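Local coordinates for plasmid pRiA4b Orf3-like domain-containing protein (Methanosarcina mazei, PDB 2I1S), which is of unknown function but belongs to the family of proteins related to plasmid pRiA4b ORF-3, at residues K16-I22 against V147-E151; C132-A138 against D177-P183. All coordinates share one frame; numbering follows the deposited sequence.

Overall arrangement
Interaction 1 lies at the loop end of strands 7-15 and 22-29, and interaction 2 along the neighbouring edge strand 131-136; their centres are about 14 Å apart. Along the chain their segments alternate: 16-22, then 132-138, then 147-151, then 177-183. Interaction 1 joins the turn between strands 7-15 and 22-29 to helix 146-157. Interaction 2 joins the edge strand 131-136 to the loop after helix 165-172. Helix 146-157 follows strand 131-136 in sequence. The two contacts touch where Arg-137 NH1 meets Pro-20 O at 2.8 Å, a probable hydrogen bond. Together they fasten the helical C-terminal part of the chain to the sheet.

Interaction 1 of 2, residues K16-I22 against V147-E151; sequences KGITPQI and VWGYE
Ile-18 and Val-147 form the close apolar part of this contact. Ile-18 CD1 lies 3.6 Å from Val-147 CG1. CG1 of Val-147 sits anti to its carbonyl carbon (chi1 -61°), which turns this methyl to the loop. The same methyl comes 3.2 Å from Lys-16 O. Gly-17 has positive phi (88°), and a side chain here would press on Val-147 CG2. Ile-18 CD1 also reaches Tyr-150 CD2 at 4.0 Å. Ile-22 CD1 adds a lighter touch, 4.2 Å from Tyr-150 CE2. Both isoleucine methyls approach the tyrosine ring obliquely. Pro-141 and Phe-176 pack on Tyr-150 from elsewhere in the chain, and Arg-137 and Val-140 pack on Ile-18.

The other side is looser and polar. Thr-19 is exposed, and Glu-151 is partly so. The Glu-151 chain bends at chi2 (-86°) and brings its carboxylate beside the loop. Glu-151 OE2 stands 3.1 Å from Thr-19 O, but both atoms are acceptors and do not bond. Water 1 joins the two residues instead. It donates to Glu-151 OE1 at 2.7 Å and to Thr-19 O at 2.8 Å. The carboxylate is thus linked to the loop through water.

The arrangement is that of a beta-hairpin loop, between antiparallel neighbours 7-15 and 22-29, packed against the first turns of helix 146-157.

Interaction 2 of 2, residues C132-A138 against D177-P183; sequences CTAGKRA and DPEYFDP
Pro-178 O is gripped by two donors. Ala-138 N gives it a hydrogen bond of 2.8 Å, from above the carbonyl plane. Water 3 donates to it as well, and also to Ala-138 O. This ties the loop just after the edge strand to the type I turn from Asp-177 to Tyr-180. Within that turn Asp-177 OD1 accepts from Glu-179 N, an Asx turn. Water 2 gives a second link, between Arg-137 N and Glu-179 O.

Arg-137 holds Glu-179 side-on in a two-pronged salt bridge. Arg-137 NE bonds to Glu-179 OE1 at 2.9 Å, and NH2 bonds to OE2 at 2.9 Å with an N-H...O angle of 162°. Each oxygen uses its syn lone pair. The guanidinium and carboxylate planes are only 5° apart. A bend at chi3 (72°) in the arginine chain turns these two nitrogens to the acid. NH1 is hydrogen-bonded to Pro-20 O, so the group is held from two directions. An alanine at Arg-137 would remove the guanidinium and is likely to leave the Glu-179 carboxylate without its charge mate and Pro-20 O without this donor.

Farther along, Phe-181 lies against Gly-135, with CE2 3.3 Å from Gly-135 CA. A side chain on Gly-135 would collide with this ring. Cys-132 SG meets the edge of the Phe-181 ring, 3.8 Å from Phe-181 CZ, a sulfur-aromatic contact. Pro-183 CB is also 3.8 Å from Cys-132 SG. Arg-24 makes a cation-pi contact with the same ring.

Apolar contacts thus hold the rest of the loop along the edge strand. At the turn, the coplanar salt bridge and the bond to Pro-20 O fix the rotation of the buried guanidinium, and the carboxylate is likely to offset its charge.

Interaction 1 of 2, residues K16-I22 against V147-E151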
loop_
_atom_site.group_PDB
_atom_site.type_symbol
_atom_site.label_atom_id
_atom_site.label_comp_id
_atom_site.label_asym_id
_atom_site.label_seq_id
_atom_site.Cartn_x
_atom_site.Cartn_y
_atom_site.Cartn_z
ATOM N N LYS A 16 2.503 -7.927 1.574
ATOM C CA LYS A 16 3.203 -9.110 2.118
ATOM C C LYS A 16 2.322 -10.315 2.412
ATOM O O LYS A 16 1.194 -10.179 2.867
ATOM C CB LYS A 16 3.832 -8.765 3.449
ATOM C CG LYS A 16 5.043 -7.885 3.349
ATOM C CD LYS A 16 5.570 -7.675 4.740
ATOM C CE LYS A 16 5.847 -9.018 5.396
ATOM N NZ LYS A 16 6.971 -8.847 6.371
ATOM N N GLY A 17 2.892 -11.499 2.185
ATOM C CA GLY A 17 2.317 -12.770 2.590
ATOM C C GLY A 17 1.360 -13.397 1.601
ATOM O O GLY A 17 0.861 -14.465 1.843
ATOM N N ILE A 18 1.053 -12.753 0.502
ATOM C CA ILE A 18 0.161 -13.382 -0.494
ATOM C C ILE A 18 1.009 -13.649 -1.757
ATOM O O ILE A 18 1.753 -12.759 -2.209
ATOM C CB ILE A 18 -1.087 -12.484 -0.795
ATOM C CG1 ILE A 18 -2.161 -12.700 0.266
ATOM C CG2 ILE A 18 -1.725 -12.777 -2.179
ATOM C CD1 ILE A 18 -2.815 -11.427 0.619
ATOM N N THR A 19 0.931 -14.883 -2.277
ATOM C CA THR A 19 1.551 -15.208 -3.556
ATOM C C THR A 19 0.484 -15.845 -4.483
ATOM O O THR A 19 -0.446 -16.517 -4.000
ATOM C CB THR A 19 2.821 -16.100 -3.439
ATOM O OG1 THR A 19 2.462 -17.319 -2.815
ATOM C CG2 THR A 19 3.901 -15.452 -2.616
ATOM N N PRO A 20 0.562 -15.570 -5.800
ATOM C CA PRO A 20 1.408 -14.563 -6.434
ATOM C C PRO A 20 1.291 -13.167 -5.795
ATOM O O PRO A 20 0.266 -12.834 -5.171
ATOM C CB PRO A 20 0.879 -14.539 -7.875
ATOM C CG PRO A 20 0.326 -15.860 -8.109
ATOM C CD PRO A 20 -0.210 -16.346 -6.798
ATOM N N GLN A 21 2.310 -12.347 -5.998
ATOM C CA GLN A 21 2.395 -11.009 -5.427
ATOM C C GLN A 21 1.356 -9.973 -5.927
ATOM O O GLN A 21 1.092 -9.851 -7.099
ATOM C CB GLN A 21 3.822 -10.495 -5.584
ATOM C CG GLN A 21 4.072 -9.164 -4.960
ATOM C CD GLN A 21 5.490 -8.728 -5.134
ATOM O OE1 GLN A 21 5.929 -8.410 -6.235
ATOM N NE2 GLN A 21 6.233 -8.721 -4.049
ATOM N N ILE A 22 0.714 -9.282 -4.993
ATOM C CA ILE A 22 -0.163 -8.170 -5.321
ATOM C C ILE A 22 0.704 -6.915 -5.150
ATOM O O ILE A 22 1.270 -6.712 -4.071
ATOM C CB ILE A 22 -1.385 -8.093 -4.361
ATOM C CG1 ILE A 22 -2.212 -9.409 -4.317
ATOM C CG2 ILE A 22 -2.242 -6.887 -4.673
ATOM C CD1 ILE A 22 -3.220 -9.436 -3.163
ATOM N N VAL A 147 -4.030 -12.084 5.529
ATOM C CA VAL A 147 -3.556 -12.840 4.365
ATOM C C VAL A 147 -4.177 -14.237 4.401
ATOM O O VAL A 147 -4.651 -14.750 3.370
ATOM C CB VAL A 147 -2.016 -12.797 4.168
ATOM C CG1 VAL A 147 -1.577 -11.375 3.949
ATOM C CG2 VAL A 147 -1.261 -13.361 5.338
ATOM N N TRP A 148 -4.274 -14.795 5.602
ATOM C CA TRP A 148 -4.878 -16.110 5.775
ATOM C C TRP A 148 -6.339 -16.143 5.361
ATOM O O TRP A 148 -6.708 -16.996 4.567
ATOM C CB TRP A 148 -4.634 -16.671 7.187
ATOM C CG TRP A 148 -3.184 -17.163 7.283
ATOM C CD1 TRP A 148 -2.275 -16.898 8.280
ATOM C CD2 TRP A 148 -2.474 -17.923 6.292
ATOM N NE1 TRP A 148 -1.062 -17.479 7.981
ATOM C CE2 TRP A 148 -1.156 -18.113 6.769
ATOM N N GLY A 149 -7.147 -15.210 5.864
ATOM C CA GLY A 149 -8.548 -15.111 5.465
ATOM C C GLY A 149 -8.781 -14.951 3.967
ATOM O O GLY A 149 -9.628 -15.618 3.389
ATOM N N TYR A 150 -8.036 -14.045 3.338
ATOM C CA TYR A 150 -8.141 -13.828 1.902
ATOM C C TYR A 150 -7.721 -15.063 1.070
ATOM O O TYR A 150 -8.441 -15.480 0.172
ATOM C CB TYR A 150 -7.372 -12.560 1.485
ATOM C CG TYR A 150 -7.516 -12.212 0.008
ATOM C CD1 TYR A 150 -8.775 -11.899 -0.529
ATOM C CD2 TYR A 150 -6.410 -12.227 -0.846
ATOM C CE1 TYR A 150 -8.930 -11.591 -1.860
ATOM C CE2 TYR A 150 -6.540 -11.899 -2.216
ATOM C CZ TYR A 150 -7.811 -11.586 -2.702
ATOM O OH TYR A 150 -8.002 -11.276 -4.005
ATOM N N GLU A 151 -6.577 -15.667 1.375
ATOM C CA GLU A 151 -6.183 -16.874 0.648
ATOM C C GLU A 151 -7.198 -18.023 0.813
ATOM O O GLU A 151 -7.452 -18.744 -0.146
ATOM C CB GLU A 151 -4.761 -17.317 0.997
ATOM C CG GLU A 151 -3.672 -16.426 0.394
ATOM C CD GLU A 151 -3.243 -16.791 -1.050
ATOM O OE1 GLU A 151 -4.085 -17.279 -1.850
ATOM O OE2 GLU A 151 -2.033 -16.587 -1.385
HETATM O O HOH W 1 -3.177 -15.962 -4.003
#

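Interaction 2 of 2, residues C132-A138 against D177-P183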
loop_
_atom_site.group_PDB
_atom_site.type_symbol
_atom_site.label_atom_id
_atom_site.label_comp_id
_atom_site.label_asym_id
_atom_site.label_seq_id
_atom_site.Cartn_x
_atom_site.Cartn_y
_atom_site.Cartn_z
ATOM N N CYS A 132 -0.120 6.224 -10.913
ATOM C CA CYS A 132 0.100 4.781 -10.820
ATOM C C CYS A 132 0.473 4.296 -12.193
ATOM O O CYS A 132 -0.297 4.440 -13.141
ATOM C CB CYS A 132 -1.151 4.059 -10.300
ATOM S SG CYS A 132 -0.996 2.261 -10.146
ATOM N N THR A 133 1.669 3.747 -12.322
ATOM C CA THR A 133 2.134 3.359 -13.630
ATOM C C THR A 133 1.841 1.901 -14.015
ATOM O O THR A 133 1.784 1.594 -15.210
ATOM C CB THR A 133 3.645 3.634 -13.809
ATOM O OG1 THR A 133 4.411 2.844 -12.877
ATOM C CG2 THR A 133 3.960 5.140 -13.663
ATOM N N ALA A 134 1.685 1.020 -13.015
ATOM C CA ALA A 134 1.591 -0.429 -13.199
ATOM C C ALA A 134 1.165 -1.135 -11.901
ATOM O O ALA A 134 1.296 -0.606 -10.784
ATOM C CB ALA A 134 2.964 -0.995 -13.692
ATOM N N GLY A 135 0.647 -2.345 -12.039
ATOM C CA GLY A 135 0.256 -3.141 -10.865
ATOM C C GLY A 135 -0.120 -4.543 -11.284
ATOM O O GLY A 135 -0.303 -4.801 -12.456
ATOM N N LYS A 136 -0.208 -5.460 -10.335
ATOM C CA LYS A 136 -0.696 -6.792 -10.651
ATOM C C LYS A 136 -1.631 -7.209 -9.511
ATOM O O LYS A 136 -1.302 -6.977 -8.355
ATOM C CB LYS A 136 0.460 -7.775 -10.742
ATOM C CG LYS A 136 0.339 -8.824 -11.802
ATOM C CD LYS A 136 0.561 -8.278 -13.176
ATOM C CE LYS A 136 0.208 -9.310 -14.222
ATOM N NZ LYS A 136 1.400 -10.104 -14.802
ATOM N N ARG A 137 -2.772 -7.803 -9.886
ATOM C CA ARG A 137 -3.727 -8.506 -9.032
ATOM C C ARG A 137 -4.691 -7.548 -8.356
ATOM O O ARG A 137 -4.369 -6.377 -8.155
ATOM C CB ARG A 137 -3.052 -9.416 -8.012
ATOM C CG ARG A 137 -2.027 -10.364 -8.623
ATOM C CD ARG A 137 -1.792 -11.531 -7.745
ATOM N NE ARG A 137 -2.918 -12.444 -7.731
ATOM C CZ ARG A 137 -3.181 -13.301 -6.745
ATOM N NH1 ARG A 137 -2.400 -13.335 -5.668
ATOM N NH2 ARG A 137 -4.227 -14.138 -6.846
ATOM N N ALA A 138 -5.879 -8.039 -8.029
ATOM C CA ALA A 138 -6.800 -7.293 -7.171
ATOM C C ALA A 138 -6.227 -7.100 -5.761
ATOM O O ALA A 138 -5.675 -8.021 -5.162
ATOM C CB ALA A 138 -8.157 -8.008 -7.105
ATOM N N ASP A 177 -12.857 -10.497 -9.310
ATOM C CA ASP A 177 -11.828 -11.200 -10.114
ATOM C C ASP A 177 -10.483 -10.959 -9.397
ATOM O O ASP A 177 -9.996 -9.826 -9.377
ATOM C CB ASP A 177 -11.831 -10.658 -11.551
ATOM C CG ASP A 177 -10.741 -11.256 -12.434
ATOM O OD1 ASP A 177 -9.909 -12.085 -11.991
ATOM O OD2 ASP A 177 -10.703 -10.866 -13.611
ATOM N N PRO A 178 -9.936 -11.992 -8.720
ATOM C CA PRO A 178 -8.656 -11.830 -8.006
ATOM C C PRO A 178 -7.483 -11.310 -8.855
ATOM O O PRO A 178 -6.553 -10.740 -8.278
ATOM C CB PRO A 178 -8.358 -13.234 -7.440
ATOM C CG PRO A 178 -9.307 -14.163 -8.147
ATOM C CD PRO A 178 -10.502 -13.339 -8.537
ATOM N N GLU A 179 -7.557 -11.457 -10.186
ATOM C CA GLU A 179 -6.467 -11.046 -11.092
ATOM C C GLU A 179 -6.692 -9.728 -11.813
ATOM O O GLU A 179 -5.858 -9.311 -12.635
ATOM C CB GLU A 179 -6.141 -12.132 -12.166
ATOM C CG GLU A 179 -5.959 -13.544 -11.613
ATOM C CD GLU A 179 -5.089 -13.569 -10.370
ATOM O OE1 GLU A 179 -4.060 -12.834 -10.327
ATOM O OE2 GLU A 179 -5.432 -14.327 -9.435
ATOM N N TYR A 180 -7.810 -9.069 -11.532
ATOM C CA TYR A 180 -8.114 -7.822 -12.216
ATOM C C TYR A 180 -7.467 -6.618 -11.558
ATOM O O TYR A 180 -7.707 -6.338 -10.382
ATOM C CB TYR A 180 -9.623 -7.582 -12.323
ATOM C CG TYR A 180 -9.884 -6.231 -12.928
ATOM C CD1 TYR A 180 -9.632 -6.001 -14.286
ATOM C CD2 TYR A 180 -10.337 -5.162 -12.139
ATOM C CE1 TYR A 180 -9.837 -4.753 -14.856
ATOM C CE2 TYR A 180 -10.547 -3.890 -12.709
ATOM C CZ TYR A 180 -10.285 -3.702 -14.062
ATOM O OH TYR A 180 -10.488 -2.467 -14.640
ATOM N N PHE A 181 -6.647 -5.898 -12.324
ATOM C CA PHE A 181 -6.194 -4.582 -11.917
ATOM C C PHE A 181 -5.953 -3.760 -13.176
ATOM O O PHE A 181 -5.498 -4.300 -14.170
ATOM C CB PHE A 181 -4.889 -4.631 -11.108
ATOM C CG PHE A 181 -4.334 -3.245 -10.780
ATOM C CD1 PHE A 181 -5.051 -2.363 -9.973
ATOM C CD2 PHE A 181 -3.135 -2.827 -11.296
ATOM C CE1 PHE A 181 -4.572 -1.077 -9.688
ATOM C CE2 PHE A 181 -2.646 -1.550 -10.999
ATOM C CZ PHE A 181 -3.361 -0.682 -10.189
ATOM N N ASP A 182 -6.230 -2.464 -13.115
ATOM C CA ASP A 182 -5.967 -1.555 -14.210
ATOM C C ASP A 182 -5.446 -0.274 -13.549
ATOM O O ASP A 182 -6.148 0.315 -12.732
ATOM C CB ASP A 182 -7.288 -1.303 -14.976
ATOM C CG ASP A 182 -7.118 -0.416 -16.209
ATOM O OD1 ASP A 182 -6.137 0.344 -16.282
ATOM O OD2 ASP A 182 -7.996 -0.463 -17.100
ATOM N N PRO A 183 -4.204 0.136 -13.859
ATOM C CA PRO A 183 -3.682 1.320 -13.162
ATOM C C PRO A 183 -4.482 2.618 -13.356
ATOM O O PRO A 183 -4.369 3.512 -12.538
ATOM C CB PRO A 183 -2.238 1.454 -13.671
ATOM C CG PRO A 183 -2.086 0.505 -14.797
ATOM C CD PRO A 183 -3.222 -0.472 -14.783
HETATM O O HOH W 2 -3.547 -8.443 -12.626
HETATM O O HOH W 3 -5.989 -10.705 -5.488
#